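Local coordinates for effector EagT6 (Pseudomonas aeruginosa, PDB 1TU1), which acts as a homodimer that is essential for loading the toxin Tse6 onto VgrG1a and so for its delivery to target cells, at residues 29-40 and 124-132; 81-91 and 101-109. All coordinates share one frame; numbering follows the deposited sequence.

How the contacts relate
Contact 2 lies near the centre of the chain and is largely buried, whereas contact 1, about 17 Å from that centre, is partly exposed. Both reach the six-stranded antiparallel sheet. Contact 2 pairs two strands within it; contact 1 sets the helix that follows strand 113-120 against the loop joining strands 25-29 and 38-45. Their chemistry differs accordingly: contact 2 rests on a ladder of backbone hydrogen bonds with different side chains on each face, contact 1 on two side-chain-to-backbone hydrogen bonds and histidine rings packed on alanines. Along the sequence contact 2 is nested inside contact 1, and they meet where R103 forms a salt bridge with E129 and packs against W132.

Contact 1: 29-40 and 124-132; sequences LPASGPAREASF and DLPHHEPAW
With chi1 near -72°, H128 turns its ring away from its own carbonyl carbon and into the bend of the 29-40 loop, where NE2 donates to R36 O at 2.7 Å. The bond is nearly straight (163° at the hydrogen) and lies in the ring plane. Imidazole suits this buried place because its polar edge satisfies a loop carbonyl while one flat face takes the A38 methyl, CB lying 3.6 Å from the ring centroid; H127 ND1 comes over the opposite face, near its rim. L29 runs antiparallel alongside the ring, its CB 3.8 Å from H128 ND1, and W19 of the second subunit packs on L29, P30 and A131. H127 carries a similar contact further out, with A35 CB 3.9 Å from its ring centroid and S32 CB 3.4 Å from NE2. Alanine at 35 and 38 is small enough for the rings to lie close. D124 makes the second polar link: its OD2 accepts R36 N at 2.8 Å from above the carboxylate plane, so R36 is held through both N and O of its backbone. The loop tip is a type II' turn from S32 to A35, whose second position, G33, has the positive phi that favours glycine. F40 meets W132 obliquely. Strand 38-45 is hydrogen-bonded beside strand 113-120 in the sheet, and helix 125-137 lays H128 and W132 on that same strand.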
loop_
_atom_site.group_PDB
_atom_site.type_symbol
_atom_site.label_atom_id
_atom_site.label_comp_id
_atom_site.label_asym_id
_atom_site.label_seq_id
_atom_site.Cartn_x
_atom_site.Cartn_y
_atom_site.Cartn_z
ATOM N N LEU A 29 14.274 2.309 5.627
ATOM C CA LEU A 29 15.212 3.217 6.291
ATOM C C LEU A 29 16.623 2.720 5.959
ATOM O O LEU A 29 16.970 1.631 6.355
ATOM C CB LEU A 29 15.020 3.199 7.802
ATOM C CG LEU A 29 13.792 3.928 8.357
ATOM C CD1 LEU A 29 12.500 3.125 8.061
ATOM C CD2 LEU A 29 13.957 4.170 9.860
ATOM N N PRO A 30 17.426 3.522 5.270
ATOM C CA PRO A 30 18.715 3.058 4.722
ATOM C C PRO A 30 19.661 2.464 5.753
ATOM O O PRO A 30 19.731 2.949 6.886
ATOM C CB PRO A 30 19.336 4.328 4.116
ATOM C CG PRO A 30 18.532 5.491 4.637
ATOM C CD PRO A 30 17.174 4.943 4.977
ATOM N N ALA A 31 20.364 1.401 5.369
ATOM C CA ALA A 31 21.499 0.907 6.152
ATOM C C ALA A 31 22.504 2.035 6.380
ATOM O O ALA A 31 22.576 2.982 5.603
ATOM C CB ALA A 31 22.182 -0.246 5.449
ATOM N N SER A 32 23.283 1.904 7.439
ATOM C CA SER A 32 24.300 2.895 7.794
ATOM C C SER A 32 25.342 2.238 8.683
ATOM O O SER A 32 25.054 1.885 9.823
ATOM C CB SER A 32 23.658 4.069 8.524
ATOM O OG SER A 32 24.574 5.136 8.686
ATOM N N GLY A 33 26.548 2.037 8.152
ATOM C CA GLY A 33 27.599 1.359 8.895
ATOM C C GLY A 33 27.307 -0.119 9.116
ATOM O O GLY A 33 27.145 -0.865 8.150
ATOM N N PRO A 34 27.264 -0.555 10.376
ATOM C CA PRO A 34 26.896 -1.933 10.714
ATOM C C PRO A 34 25.374 -2.145 10.874
ATOM O O PRO A 34 24.933 -3.287 10.943
ATOM C CB PRO A 34 27.593 -2.143 12.056
ATOM C CG PRO A 34 27.539 -0.781 12.704
ATOM C CD PRO A 34 27.580 0.232 11.580
ATOM N N ALA A 35 24.598 -1.067 10.961
ATOM C CA ALA A 35 23.138 -1.178 11.015
ATOM C C ALA A 35 22.582 -1.517 9.636
ATOM O O ALA A 35 22.889 -0.854 8.667
ATOM C CB ALA A 35 22.517 0.115 11.536
ATOM N N ARG A 36 21.759 -2.552 9.568
ATOM C CA ARG A 36 21.093 -2.914 8.322
ATOM C C ARG A 36 19.843 -2.052 8.060
ATOM O O ARG A 36 19.367 -1.305 8.925
ATOM C CB ARG A 36 20.703 -4.396 8.314
ATOM C CG ARG A 36 21.811 -5.372 8.709
ATOM C CD ARG A 36 23.096 -5.260 7.897
ATOM N NE ARG A 36 23.972 -6.423 8.093
ATOM C CZ ARG A 36 25.200 -6.545 7.587
ATOM N NH1 ARG A 36 25.723 -5.592 6.825
ATOM N NH2 ARG A 36 25.907 -7.641 7.832
ATOM N N GLU A 37 19.352 -2.143 6.832
ATOM C CA GLU A 37 18.145 -1.448 6.431
ATOM C C GLU A 37 16.979 -1.935 7.281
ATOM O O GLU A 37 16.829 -3.109 7.499
ATOM C CB GLU A 37 17.853 -1.737 4.958
ATOM C CG GLU A 37 16.771 -0.881 4.341
ATOM C CD GLU A 37 16.721 -1.021 2.825
ATOM O OE1 GLU A 37 16.094 -1.974 2.363
ATOM O OE2 GLU A 37 17.284 -0.168 2.113
ATOM N N ALA A 38 16.173 -1.009 7.762
ATOM C CA ALA A 38 14.916 -1.331 8.468
ATOM C C ALA A 38 13.712 -0.980 7.597
ATOM O O ALA A 38 13.848 -0.341 6.563
ATOM C CB ALA A 38 14.850 -0.530 9.748
ATOM N N SER A 39 12.531 -1.412 8.024
ATOM C CA SER A 39 11.304 -1.048 7.324
ATOM C C SER A 39 10.323 -0.366 8.267
ATOM O O SER A 39 10.248 -0.708 9.454
ATOM C CB SER A 39 10.672 -2.253 6.655
ATOM O OG SER A 39 10.146 -3.190 7.560
ATOM N N PHE A 40 9.574 0.579 7.716
ATOM C CA PHE A 40 8.499 1.280 8.425
ATOM C C PHE A 40 7.290 1.149 7.511
ATOM O O PHE A 40 7.299 1.669 6.386
ATOM C CB PHE A 40 8.859 2.729 8.635
ATOM C CG PHE A 40 7.775 3.552 9.277
ATOM C CD1 PHE A 40 7.391 3.308 10.584
ATOM C CD2 PHE A 40 7.102 4.543 8.542
ATOM C CE1 PHE A 40 6.390 4.084 11.198
ATOM C CE2 PHE A 40 6.083 5.323 9.135
ATOM C CZ PHE A 40 5.719 5.081 10.462
ATOM N N ASP A 124 19.993 -3.326 15.861
ATOM C CA ASP A 124 19.836 -2.112 15.050
ATOM C C ASP A 124 18.774 -1.139 15.568
ATOM O O ASP A 124 18.673 -0.029 15.064
ATOM C CB ASP A 124 19.524 -2.479 13.589
ATOM C CG ASP A 124 20.705 -3.136 12.888
ATOM O OD1 ASP A 124 21.834 -3.095 13.442
ATOM O OD2 ASP A 124 20.591 -3.717 11.788
ATOM N N LEU A 125 17.972 -1.547 16.546
ATOM C CA LEU A 125 16.908 -0.664 17.025
ATOM C C LEU A 125 17.431 0.717 17.446
ATOM O O LEU A 125 16.887 1.740 17.020
ATOM C CB LEU A 125 16.075 -1.315 18.129
ATOM C CG LEU A 125 15.003 -0.395 18.727
ATOM C CD1 LEU A 125 14.025 0.101 17.648
ATOM C CD2 LEU A 125 14.245 -1.072 19.850
ATOM N N PRO A 126 18.491 0.782 18.257
ATOM C CA PRO A 126 18.990 2.091 18.714
ATOM C C PRO A 126 19.412 3.012 17.587
ATOM O O PRO A 126 19.321 4.226 17.725
ATOM C CB PRO A 126 20.200 1.721 19.597
ATOM C CG PRO A 126 19.927 0.345 20.024
ATOM C CD PRO A 126 19.270 -0.326 18.837
ATOM N N HIS A 127 19.889 2.454 16.483
ATOM C CA HIS A 127 20.308 3.281 15.364
ATOM C C HIS A 127 19.111 3.905 14.633
ATOM O O HIS A 127 19.148 5.063 14.223
ATOM C CB HIS A 127 21.138 2.460 14.377
ATOM C CG HIS A 127 21.484 3.222 13.148
ATOM N ND1 HIS A 127 20.628 3.319 12.073
ATOM C CD2 HIS A 127 22.554 3.990 12.848
ATOM C CE1 HIS A 127 21.169 4.093 11.152
ATOM N NE2 HIS A 127 22.338 4.517 11.599
ATOM N N HIS A 128 18.053 3.128 14.456
ATOM C CA HIS A 128 16.895 3.585 13.672
ATOM C C HIS A 128 15.869 4.411 14.482
ATOM O O HIS A 128 15.074 5.164 13.913
ATOM C CB HIS A 128 16.224 2.377 13.020
ATOM C CG HIS A 128 17.021 1.803 11.893
ATOM N ND1 HIS A 128 17.362 2.537 10.780
ATOM C CD2 HIS A 128 17.566 0.578 11.722
ATOM C CE1 HIS A 128 18.075 1.782 9.963
ATOM N NE2 HIS A 128 18.199 0.585 10.502
ATOM N N GLU A 129 15.926 4.279 15.798
ATOM C CA GLU A 129 14.923 4.848 16.702
ATOM C C GLU A 129 14.712 6.340 16.532
ATOM O O GLU A 129 13.575 6.780 16.455
ATOM C CB GLU A 129 15.271 4.501 18.143
ATOM C CG GLU A 129 14.156 4.715 19.148
ATOM C CD GLU A 129 14.435 4.026 20.473
ATOM O OE1 GLU A 129 15.125 2.978 20.474
ATOM O OE2 GLU A 129 13.960 4.539 21.519
ATOM N N PRO A 130 15.767 7.144 16.458
ATOM C CA PRO A 130 15.590 8.588 16.297
ATOM C C PRO A 130 14.732 8.998 15.093
ATOM O O PRO A 130 13.841 9.852 15.234
ATOM C CB PRO A 130 17.031 9.093 16.140
ATOM C CG PRO A 130 17.840 8.086 16.873
ATOM C CD PRO A 130 17.194 6.789 16.569
ATOM N N ALA A 131 15.012 8.425 13.922
ATOM C CA ALA A 131 14.277 8.770 12.712
ATOM C C ALA A 131 12.829 8.257 12.800
ATOM O O ALA A 131 11.921 8.959 12.429
ATOM C CB ALA A 131 14.959 8.189 11.484
ATOM N N TRP A 132 12.651 7.035 13.281
ATOM C CA TRP A 132 11.317 6.484 13.512
ATOM C C TRP A 132 10.479 7.409 14.429
ATOM O O TRP A 132 9.369 7.825 14.073
ATOM C CB TRP A 132 11.433 5.113 14.127
ATOM C CG TRP A 132 10.135 4.580 14.587
ATOM C CD1 TRP A 132 9.112 4.123 13.809
ATOM C CD2 TRP A 132 9.695 4.473 15.942
ATOM N NE1 TRP A 132 8.071 3.711 14.605
ATOM C CE2 TRP A 132 8.400 3.911 15.920
ATOM C CE3 TRP A 132 10.271 4.788 17.188
ATOM C CZ2 TRP A 132 7.663 3.667 17.088
ATOM C CZ3 TRP A 132 9.534 4.538 18.356
ATOM C CH2 TRP A 132 8.244 3.993 18.293
#

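Contact 2: 81-91 and 101-109; sequences IHGHAAVLLDY and MLRQVFIER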
loop_
_atom_site.group_PDB
_atom_site.type_symbol
_atom_site.label_atom_id
_atom_site.label_comp_id
_atom_site.label_asym_id
_atom_site.label_seq_id
_atom_site.Cartn_x
_atom_site.Cartn_y
_atom_site.Cartn_z
ATOM N N ILE A 81 -2.677 10.375 20.319
ATOM C CA ILE A 81 -2.129 11.042 19.138
ATOM C C ILE A 81 -3.192 11.940 18.553
ATOM O O ILE A 81 -4.138 11.464 17.919
ATOM C CB ILE A 81 -1.634 9.985 18.110
ATOM C CG1 ILE A 81 -0.446 9.224 18.700
ATOM C CG2 ILE A 81 -1.248 10.653 16.777
ATOM C CD1 ILE A 81 -0.012 8.031 17.906
ATOM N N HIS A 82 -3.064 13.238 18.804
ATOM C CA HIS A 82 -4.017 14.233 18.306
ATOM C C HIS A 82 -5.459 13.815 18.582
ATOM O O HIS A 82 -6.328 13.887 17.709
ATOM C CB HIS A 82 -3.841 14.489 16.810
ATOM C CG HIS A 82 -2.497 15.036 16.448
ATOM N ND1 HIS A 82 -2.191 16.381 16.535
ATOM C CD2 HIS A 82 -1.384 14.425 15.978
ATOM C CE1 HIS A 82 -0.944 16.571 16.137
ATOM N NE2 HIS A 82 -0.431 15.399 15.799
ATOM N N GLY A 83 -5.684 13.365 19.807
ATOM C CA GLY A 83 -7.007 13.020 20.296
ATOM C C GLY A 83 -7.396 11.596 20.020
ATOM O O GLY A 83 -8.397 11.143 20.546
ATOM N N HIS A 84 -6.632 10.894 19.175
ATOM C CA HIS A 84 -6.893 9.504 18.848
ATOM C C HIS A 84 -6.234 8.591 19.874
ATOM O O HIS A 84 -5.059 8.731 20.185
ATOM C CB HIS A 84 -6.356 9.147 17.461
ATOM C CG HIS A 84 -7.004 9.885 16.340
ATOM N ND1 HIS A 84 -7.044 11.265 16.270
ATOM C CD2 HIS A 84 -7.672 9.430 15.255
ATOM C CE1 HIS A 84 -7.702 11.620 15.180
ATOM N NE2 HIS A 84 -8.096 10.526 14.549
ATOM N N ALA A 85 -6.989 7.629 20.382
ATOM C CA ALA A 85 -6.424 6.589 21.220
ATOM C C ALA A 85 -5.412 5.736 20.428
ATOM O O ALA A 85 -5.669 5.313 19.297
ATOM C CB ALA A 85 -7.524 5.696 21.769
ATOM N N ALA A 86 -4.291 5.441 21.066
ATOM C CA ALA A 86 -3.254 4.662 20.439
ATOM C C ALA A 86 -2.533 3.796 21.463
ATOM O O ALA A 86 -2.484 4.125 22.638
ATOM C CB ALA A 86 -2.279 5.609 19.750
ATOM N N VAL A 87 -2.003 2.675 21.008
ATOM C CA VAL A 87 -1.142 1.832 21.825
ATOM C C VAL A 87 0.146 1.532 21.044
ATOM O O VAL A 87 0.081 1.087 19.890
ATOM C CB VAL A 87 -1.834 0.527 22.192
ATOM C CG1 VAL A 87 -0.879 -0.422 22.967
ATOM C CG2 VAL A 87 -3.103 0.796 23.011
ATOM N N LEU A 88 1.295 1.796 21.669
ATOM C CA LEU A 88 2.602 1.318 21.194
ATOM C C LEU A 88 3.003 0.034 21.904
ATOM O O LEU A 88 3.013 -0.037 23.162
ATOM C CB LEU A 88 3.679 2.396 21.379
ATOM C CG LEU A 88 5.155 1.987 21.200
ATOM C CD1 LEU A 88 5.419 1.471 19.804
ATOM C CD2 LEU A 88 6.051 3.168 21.459
ATOM N N LEU A 89 3.318 -0.987 21.110
ATOM C CA LEU A 89 3.843 -2.242 21.602
ATOM C C LEU A 89 5.239 -2.465 21.048
ATOM O O LEU A 89 5.397 -2.617 19.820
ATOM C CB LEU A 89 2.996 -3.408 21.144
ATOM C CG LEU A 89 1.545 -3.458 21.597
ATOM C CD1 LEU A 89 0.915 -4.648 20.942
ATOM C CD2 LEU A 89 1.443 -3.550 23.137
ATOM N N ASP A 90 6.231 -2.480 21.941
ATOM C CA ASP A 90 7.594 -2.879 21.608
ATOM C C ASP A 90 7.734 -4.335 21.922
ATOM O O ASP A 90 7.557 -4.753 23.068
ATOM C CB ASP A 90 8.605 -2.084 22.408
ATOM C CG ASP A 90 8.572 -0.630 22.070
ATOM O OD1 ASP A 90 8.187 -0.299 20.922
ATOM O OD2 ASP A 90 8.883 0.267 22.873
ATOM N N TYR A 91 7.998 -5.133 20.895
ATOM C CA TYR A 91 8.146 -6.559 21.085
ATOM C C TYR A 91 9.115 -7.199 20.107
ATOM O O TYR A 91 9.475 -6.605 19.092
ATOM C CB TYR A 91 6.805 -7.259 21.036
ATOM C CG TYR A 91 6.024 -7.248 19.719
ATOM C CD1 TYR A 91 6.114 -8.316 18.819
ATOM C CD2 TYR A 91 5.108 -6.230 19.434
ATOM C CE1 TYR A 91 5.369 -8.342 17.653
ATOM C CE2 TYR A 91 4.354 -6.240 18.273
ATOM C CZ TYR A 91 4.480 -7.290 17.384
ATOM O OH TYR A 91 3.724 -7.310 16.235
ATOM N N MET A 101 13.087 -7.117 16.158
ATOM C CA MET A 101 12.543 -6.120 17.061
ATOM C C MET A 101 11.506 -5.265 16.329
ATOM O O MET A 101 11.793 -4.679 15.280
ATOM C CB MET A 101 13.672 -5.232 17.568
ATOM C CG MET A 101 13.347 -4.363 18.770
ATOM S SD MET A 101 12.657 -5.270 20.198
ATOM C CE MET A 101 11.694 -3.900 20.922
ATOM N N LEU A 102 10.307 -5.190 16.907
ATOM C CA LEU A 102 9.203 -4.404 16.371
ATOM C C LEU A 102 8.783 -3.282 17.316
ATOM O O LEU A 102 8.721 -3.465 18.537
ATOM C CB LEU A 102 8.017 -5.321 16.117
ATOM C CG LEU A 102 7.977 -5.919 14.708
ATOM C CD1 LEU A 102 9.138 -6.895 14.460
ATOM C CD2 LEU A 102 6.670 -6.611 14.498
ATOM N N ARG A 103 8.513 -2.114 16.751
ATOM C CA ARG A 103 7.812 -1.049 17.443
ATOM C C ARG A 103 6.556 -0.755 16.619
ATOM O O ARG A 103 6.644 -0.169 15.523
ATOM C CB ARG A 103 8.699 0.176 17.581
ATOM C CG ARG A 103 10.082 -0.153 18.203
ATOM C CD ARG A 103 10.757 1.017 18.869
ATOM N NE ARG A 103 10.148 1.368 20.144
ATOM C CZ ARG A 103 10.549 2.379 20.910
ATOM N NH1 ARG A 103 11.528 3.178 20.522
ATOM N NH2 ARG A 103 9.934 2.635 22.057
ATOM N N GLN A 104 5.416 -1.199 17.144
ATOM C CA GLN A 104 4.141 -1.258 16.435
ATOM C C GLN A 104 3.090 -0.375 17.124
ATOM O O GLN A 104 2.770 -0.578 18.297
ATOM C CB GLN A 104 3.673 -2.704 16.374
ATOM C CG GLN A 104 2.545 -2.976 15.407
ATOM C CD GLN A 104 2.388 -4.440 15.092
ATOM O OE1 GLN A 104 2.151 -5.256 15.985
ATOM N NE2 GLN A 104 2.545 -4.792 13.816
ATOM N N VAL A 105 2.598 0.638 16.423
ATOM C CA VAL A 105 1.616 1.563 16.979
ATOM C C VAL A 105 0.237 1.297 16.351
ATOM O O VAL A 105 0.089 1.238 15.123
ATOM C CB VAL A 105 2.015 2.996 16.747
ATOM C CG1 VAL A 105 0.971 3.979 17.347
ATOM C CG2 VAL A 105 3.423 3.291 17.335
ATOM N N PHE A 106 -0.764 1.113 17.199
ATOM C CA PHE A 106 -2.131 0.952 16.739
ATOM C C PHE A 106 -2.837 2.239 17.039
ATOM O O PHE A 106 -2.815 2.703 18.191
ATOM C CB PHE A 106 -2.793 -0.194 17.479
ATOM C CG PHE A 106 -2.137 -1.509 17.274
ATOM C CD1 PHE A 106 -2.647 -2.404 16.350
ATOM C CD2 PHE A 106 -1.007 -1.869 17.999
ATOM C CE1 PHE A 106 -2.060 -3.651 16.155
ATOM C CE2 PHE A 106 -0.405 -3.132 17.813
ATOM C CZ PHE A 106 -0.927 -4.017 16.884
ATOM N N ILE A 107 -3.433 2.855 16.012
ATOM C CA ILE A 107 -4.121 4.123 16.176
ATOM C C ILE A 107 -5.591 3.931 15.841
ATOM O O ILE A 107 -5.947 3.620 14.713
ATOM C CB ILE A 107 -3.532 5.235 15.280
ATOM C CG1 ILE A 107 -2.009 5.327 15.444
ATOM C CG2 ILE A 107 -4.233 6.579 15.579
ATOM C CD1 ILE A 107 -1.362 6.325 14.517
ATOM N N GLU A 108 -6.444 4.110 16.842
ATOM C CA GLU A 108 -7.876 3.977 16.649
ATOM C C GLU A 108 -8.353 4.994 15.615
ATOM O O GLU A 108 -8.142 6.166 15.768
ATOM C CB GLU A 108 -8.659 4.221 17.948
ATOM C CG GLU A 108 -10.101 3.766 17.760
ATOM C CD GLU A 108 -10.999 3.964 18.982
ATOM O OE1 GLU A 108 -10.710 4.833 19.848
ATOM O OE2 GLU A 108 -11.997 3.226 19.022
ATOM N N ARG A 109 -9.045 4.501 14.601
ATOM C CA ARG A 109 -9.732 5.324 13.621
ATOM C C ARG A 109 -10.851 4.499 12.999
ATOM O O ARG A 109 -10.809 3.283 12.984
ATOM C CB ARG A 109 -8.739 5.740 12.524
ATOM C CG ARG A 109 -9.227 6.720 11.510
ATOM C CD ARG A 109 -8.082 7.310 10.647
ATOM N NE ARG A 109 -8.557 8.431 9.849
ATOM C CZ ARG A 109 -9.319 8.333 8.761
ATOM N NH1 ARG A 109 -9.674 7.167 8.275
ATOM N NH2 ARG A 109 -9.725 9.427 8.138
HETATM O O HOH W 1 -9.755 7.301 19.584
#
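D90 and R103 face each other in a non-hydrogen-bonded pair and bridge the two strands with a salt bridge. The arginine approaches side-on: NE gives a 2.7 Å bond to OD1, in the guanidinium plane and nearly straight at 172° but from above the carboxylate plane, and NH2 gives a second, more bent one of 2.7 Å to OD2. A bend at chi3 (74°) turns NE and NH2 toward the carboxylate, and the two flat groups stand 60° apart. On the other face of the sheet Y91 OH donates to Q104 OE1 at 2.6 Å, meeting it from above the amide's carbonyl plane. L102 CB lies over the centre of the tyrosine ring, 4.2 Å from its centroid, so the ring is fixed both by its hydroxyl and by its face. These residues belong to the antiparallel beta hairpin of strands 84-95 and 98-107, in which V87 with F106, L89 with Q104 and Y91 with L102 are hydrogen-bonded pairs. Beyond the polar groups, apolar side chains pack on both faces: L88 CD1 meets V105 CG2 at 3.7 Å beside the salt bridge, and L89 CD1 meets F106 CE2 at 3.7 Å on the tyrosine side. At the far end E108 N bonds to A85 O, and a water links A85 N to E108 OE1, while OE2 is held by Q48. The type I' turn from I81 to H84, with H82 and G83 both at positive phi, leads in from strand 72-81. From that strand W77 NE1 also reaches D90 OD2, R103 NH1 is salt-bridged to E129 of helix 125-137, and from strand 113-120 T117 OG1 bonds to Q104 NE2.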